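Local coordinates for transcriptional regulator (PDB 7DE9), which binds H3K4me1 histone tails through its Tudor domain and, as a cohesin cofactor, contributes to homologous-recombination repair and sister chromatid cohesion, at residues P22-Q25 with A26-G30; L54-N58 with Q59-P63. All coordinates share one frame; numbering follows the deposited sequence.

Both contacts belong to the Tudor domain of this PDS5 homolog; both are local contacts within one continuous run of chain, and both reach the same antiparallel sheet and the bound H3K4me1 peptide. Contact 1 joins strand 16-21 to strand 26-36; contact 2, later in the chain, leads from strand 51-54 into strand 61-63. Strand 16-21 lies between strands 26-36 and 61-63 in the sheet. The centres of the contacts are about 11 Å apart, and they touch where Tyr27 CE1 lies 3.9 Å from Ser62 OG. Contact 1 meets the peptide through Asp24, Pro22, Met23 and Tyr28, whereas contact 2 offers Gln59 and Leu54.

Contact 1: residues P22-Q25 with A26-G30; sequences PMDQ and AYYKG
Between Asp24 and Ala26 the backbone passes from helical torsions to an extended strand by way of Gln25, which takes a left-handed conformation, and a weak hydrogen bond from Gln25 N to Pro22 O (3.1 Å) spans the turn that ends at Gln25. The reversal sets the Asp24 side chain beside those of Ala26 and Tyr28, with Asp24 CB 3.9 Å from Ala26 CB. Tyr28 OH donates a hydrogen bond of 2.6 Å to Asp24 OD2. The phenol group arrives on the anti side of that oxygen, 27° out of the carboxylate plane, while OD2 itself sits at the ring edge, near the ring plane. Carboxylate and ring stand almost perpendicular, their planes 89° apart. Opposite Trp21 on the adjoining strand stand two residues, Gln25 and Ala26, a G1 beta bulge at the start of the second arm of the hairpin of strands 16-21 and 26-36. Tyr28 CG lies opposite its own carbonyl carbon (chi1 -61°), which carries the ring back along the strand toward the turn; there Asp24 CB comes within 3.4 Å of Tyr28 OH. Trp21 meets the Tyr28 ring edge-to-face. Asp24 OD2 also bonds the backbone of the bound peptide and OD1 a polar peptide side chain, a set of partners that would probably favour an ionised carboxylate, while Tyr28 packs on a modified peptide side chain.

Contact 2: residues L54-N58 with Q59-P63; sequences LYLKN and QKWSP
Leu56 CD2 lies over one face of the Trp61 indole, 4.1 Å from the centroid of the five-membered ring and 20° off its normal, a CH-pi contact, while Leu56 CB comes within 3.6 Å of NE1 of Trp61. Farther off, one face of the Tyr55 ring has Lys57 N 4.1 Å above its plane, offset toward the rim. The backbone here forms the short 3-10 turn, Leu56-Lys57, that precedes the last strand in SH3-like barrels such as the Tudor domain. Trp61 CG falls between the backbone N and carbonyl carbon (chi1 70°), turning the indole back over the turn, where Leu12 also touches both Leu56 and Trp61. Two backbone hydrogen bonds close the turn: Asn58 N to Tyr55 O (3.2 Å) and Gln59 N to Leu56 O (3.0 Å), the second with an N-H...O angle of 152° and its donor above the carbonyl plane. A bend at chi2 folds the Gln59 side chain against Leu54, crossing it at about a right angle, and its OE1 accepts a hydrogen bond from a basic side chain of the bound peptide. Gln59 NE2 rests 3.8 Å from Leu54 CD2, and Gln59 CG 3.3 Å from Tyr55 O.

Contact 1: residues P22-Q25 with A26-G30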
loop_
_atom_site.group_PDB
_atom_site.type_symbol
_atom_site.label_atom_id
_atom_site.label_comp_id
_atom_site.label_asym_id
_atom_site.label_seq_id
_atom_site.Cartn_x
_atom_site.Cartn_y
_atom_site.Cartn_z
ATOM N N PRO A 22 7.500 5.058 -7.485
ATOM C CA PRO A 22 7.956 5.678 -8.733
ATOM C C PRO A 22 9.442 6.015 -8.719
ATOM O O PRO A 22 10.111 5.872 -9.744
ATOM C CB PRO A 22 7.115 6.954 -8.815
ATOM C CG PRO A 22 5.893 6.656 -8.039
ATOM C CD PRO A 22 6.313 5.737 -6.932
HETATM N N MSE A 23 9.949 6.464 -7.577
HETATM C CA MSE A 23 11.333 6.907 -7.513
HETATM C C MSE A 23 12.295 5.769 -7.774
HETATM O O MSE A 23 13.356 5.978 -8.356
HETATM C CB MSE A 23 11.647 7.534 -6.163
HETATM C CG MSE A 23 11.825 9.027 -6.252
HETATM SE SE MSE A 23 12.250 9.785 -4.540
HETATM C CE MSE A 23 14.158 9.606 -4.588
ATOM N N ASP A 24 11.929 4.569 -7.333
ATOM C CA ASP A 24 12.763 3.391 -7.557
ATOM C C ASP A 24 12.362 2.633 -8.816
ATOM O O ASP A 24 13.033 1.675 -9.198
ATOM C CB ASP A 24 12.697 2.430 -6.364
ATOM C CG ASP A 24 13.313 3.006 -5.095
ATOM O OD1 ASP A 24 14.075 3.993 -5.173
ATOM O OD2 ASP A 24 13.030 2.450 -4.013
ATOM N N GLN A 25 11.270 3.065 -9.448
ATOM C CA GLN A 25 10.621 2.311 -10.521
ATOM C C GLN A 25 10.486 0.871 -10.085
ATOM O O GLN A 25 10.937 -0.046 -10.785
ATOM C CB GLN A 25 11.389 2.379 -11.841
ATOM C CG GLN A 25 11.668 3.776 -12.334
ATOM C CD GLN A 25 13.098 4.192 -12.061
ATOM O OE1 GLN A 25 14.034 3.669 -12.668
ATOM N NE2 GLN A 25 13.277 5.118 -11.128
ATOM N N ALA A 26 9.883 0.675 -8.916
ATOM C CA ALA A 26 9.823 -0.674 -8.361
ATOM C C ALA A 26 8.475 -0.993 -7.746
ATOM O O ALA A 26 7.783 -0.102 -7.284
ATOM C CB ALA A 26 10.917 -0.856 -7.312
ATOM N N TYR A 27 8.118 -2.272 -7.727
ATOM C CA TYR A 27 7.012 -2.739 -6.900
ATOM C C TYR A 27 7.562 -3.317 -5.611
ATOM O O TYR A 27 8.565 -4.036 -5.626
ATOM C CB TYR A 27 6.183 -3.801 -7.622
ATOM C CG TYR A 27 5.173 -3.259 -8.601
ATOM C CD1 TYR A 27 3.971 -2.719 -8.155
ATOM C CD2 TYR A 27 5.405 -3.304 -9.967
ATOM C CE1 TYR A 27 3.038 -2.232 -9.042
ATOM C CE2 TYR A 27 4.479 -2.813 -10.859
ATOM C CZ TYR A 27 3.296 -2.278 -10.391
ATOM O OH TYR A 27 2.362 -1.790 -11.279
ATOM N N TYR A 28 6.919 -3.003 -4.492
ATOM C CA TYR A 28 7.279 -3.619 -3.220
ATOM C C TYR A 28 6.068 -4.319 -2.639
ATOM O O TYR A 28 4.956 -3.791 -2.682
ATOM C CB TYR A 28 7.831 -2.587 -2.237
ATOM C CG TYR A 28 9.087 -1.924 -2.745
ATOM C CD1 TYR A 28 10.251 -2.653 -2.918
ATOM C CD2 TYR A 28 9.107 -0.577 -3.061
ATOM C CE1 TYR A 28 11.392 -2.061 -3.381
ATOM C CE2 TYR A 28 10.253 0.031 -3.524
ATOM C CZ TYR A 28 11.391 -0.721 -3.688
ATOM O OH TYR A 28 12.538 -0.136 -4.144
ATOM N N LYS A 29 6.294 -5.516 -2.109
ATOM C CA LYS A 29 5.214 -6.368 -1.623
ATOM C C LYS A 29 4.888 -6.117 -0.158
ATOM O O LYS A 29 5.777 -5.935 0.674
ATOM C CB LYS A 29 5.572 -7.844 -1.830
ATOM C CG LYS A 29 5.724 -8.241 -3.290
ATOM C CD LYS A 29 5.561 -9.741 -3.502
ATOM C CE LYS A 29 6.810 -10.514 -3.112
ATOM N NZ LYS A 29 6.742 -11.929 -3.573
ATOM N N GLY A 30 3.599 -6.120 0.153
ATOM C CA GLY A 30 3.163 -5.917 1.516
ATOM C C GLY A 30 1.766 -6.450 1.733
ATOM O O GLY A 30 1.151 -7.015 0.833
#

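Contact 2: residues L54-N58 with Q59-P63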
loop_
_atom_site.group_PDB
_atom_site.type_symbol
_atom_site.label_atom_id
_atom_site.label_comp_id
_atom_site.label_asym_id
_atom_site.label_seq_id
_atom_site.Cartn_x
_atom_site.Cartn_y
_atom_site.Cartn_z
ATOM N N LEU A 54 -1.255 5.045 3.298
ATOM C CA LEU A 54 -1.395 5.384 1.883
ATOM C C LEU A 54 -2.817 5.717 1.458
ATOM O O LEU A 54 -3.771 5.111 1.937
ATOM C CB LEU A 54 -0.909 4.218 1.015
ATOM C CG LEU A 54 0.566 3.825 1.021
ATOM C CD1 LEU A 54 0.743 2.510 0.287
ATOM C CD2 LEU A 54 1.401 4.916 0.372
ATOM N N TYR A 55 -2.942 6.665 0.533
ATOM C CA TYR A 55 -4.161 6.835 -0.240
ATOM C C TYR A 55 -3.983 6.045 -1.526
ATOM O O TYR A 55 -3.341 6.509 -2.466
ATOM C CB TYR A 55 -4.428 8.306 -0.543
ATOM C CG TYR A 55 -5.742 8.578 -1.246
ATOM C CD1 TYR A 55 -6.955 8.319 -0.622
ATOM C CD2 TYR A 55 -5.768 9.113 -2.526
ATOM C CE1 TYR A 55 -8.154 8.578 -1.255
ATOM C CE2 TYR A 55 -6.962 9.378 -3.167
ATOM C CZ TYR A 55 -8.152 9.104 -2.530
ATOM O OH TYR A 55 -9.344 9.364 -3.167
ATOM N N LEU A 56 -4.530 4.838 -1.559
ATOM C CA LEU A 56 -4.247 3.924 -2.652
ATOM C C LEU A 56 -4.823 4.385 -3.987
ATOM O O LEU A 56 -4.318 4.004 -5.044
ATOM C CB LEU A 56 -4.757 2.531 -2.305
ATOM C CG LEU A 56 -3.834 1.866 -1.290
ATOM C CD1 LEU A 56 -4.398 0.554 -0.825
ATOM C CD2 LEU A 56 -2.465 1.657 -1.902
ATOM N N LYS A 57 -5.853 5.225 -3.941
ATOM C CA LYS A 57 -6.496 5.711 -5.159
ATOM C C LYS A 57 -5.551 6.564 -6.002
ATOM O O LYS A 57 -5.700 6.645 -7.223
ATOM C CB LYS A 57 -7.758 6.504 -4.818
ATOM C CG LYS A 57 -9.049 5.781 -5.157
ATOM C CD LYS A 57 -10.200 6.218 -4.267
ATOM C CE LYS A 57 -9.940 5.843 -2.818
ATOM N NZ LYS A 57 -11.135 6.110 -1.976
ATOM N N ASN A 58 -4.579 7.196 -5.351
ATOM C CA ASN A 58 -3.575 7.986 -6.058
ATOM C C ASN A 58 -2.233 7.273 -6.098
ATOM O O ASN A 58 -1.185 7.895 -6.270
ATOM C CB ASN A 58 -3.422 9.367 -5.419
ATOM C CG ASN A 58 -3.952 10.476 -6.306
ATOM O OD1 ASN A 58 -3.736 10.471 -7.519
ATOM N ND2 ASN A 58 -4.664 11.423 -5.710
ATOM N N GLN A 59 -2.285 5.956 -5.940
ATOM C CA GLN A 59 -1.102 5.113 -6.033
ATOM C C GLN A 59 -1.223 4.174 -7.214
ATOM O O GLN A 59 -2.321 3.763 -7.585
ATOM C CB GLN A 59 -0.912 4.292 -4.755
ATOM C CG GLN A 59 -0.583 5.105 -3.518
ATOM C CD GLN A 59 0.828 5.647 -3.540
ATOM O OE1 GLN A 59 1.733 5.027 -4.103
ATOM N NE2 GLN A 59 1.025 6.812 -2.931
ATOM N N LYS A 60 -0.093 3.836 -7.813
ATOM C CA LYS A 60 -0.065 2.684 -8.685
ATOM C C LYS A 60 0.221 1.483 -7.808
ATOM O O LYS A 60 1.183 1.463 -7.043
ATOM C CB LYS A 60 0.961 2.846 -9.806
ATOM C CG LYS A 60 0.598 3.964 -10.743
ATOM C CD LYS A 60 -0.444 3.457 -11.721
ATOM C CE LYS A 60 -1.259 4.578 -12.315
ATOM N NZ LYS A 60 -0.627 5.926 -12.163
ATOM N N TRP A 61 -0.659 0.499 -7.890
ATOM C CA TRP A 61 -0.524 -0.697 -7.086
ATOM C C TRP A 61 -1.392 -1.780 -7.701
ATOM O O TRP A 61 -2.288 -1.493 -8.495
ATOM C CB TRP A 61 -0.934 -0.432 -5.637
ATOM C CG TRP A 61 -2.397 -0.212 -5.515
ATOM C CD1 TRP A 61 -3.065 0.970 -5.644
ATOM C CD2 TRP A 61 -3.388 -1.210 -5.269
ATOM N NE1 TRP A 61 -4.414 0.768 -5.480
ATOM C CE2 TRP A 61 -4.636 -0.564 -5.251
ATOM C CE3 TRP A 61 -3.338 -2.590 -5.060
ATOM C CZ2 TRP A 61 -5.824 -1.251 -5.031
ATOM C CZ3 TRP A 61 -4.514 -3.270 -4.842
ATOM C CH2 TRP A 61 -5.741 -2.602 -4.828
ATOM N N SER A 62 -1.129 -3.026 -7.338
ATOM C CA SER A 62 -1.927 -4.123 -7.855
ATOM C C SER A 62 -1.994 -5.236 -6.832
ATOM O O SER A 62 -1.082 -5.389 -6.025
ATOM C CB SER A 62 -1.338 -4.629 -9.170
ATOM O OG SER A 62 0.061 -4.793 -9.053
ATOM N N PRO A 63 -3.078 -6.018 -6.854
ATOM C CA PRO A 63 -3.138 -7.202 -5.994
ATOM C C PRO A 63 -2.125 -8.256 -6.438
ATOM O O PRO A 63 -1.322 -7.979 -7.331
ATOM C CB PRO A 63 -4.572 -7.692 -6.180
ATOM C CG PRO A 63 -4.938 -7.229 -7.552
ATOM C CD PRO A 63 -4.271 -5.896 -7.709
#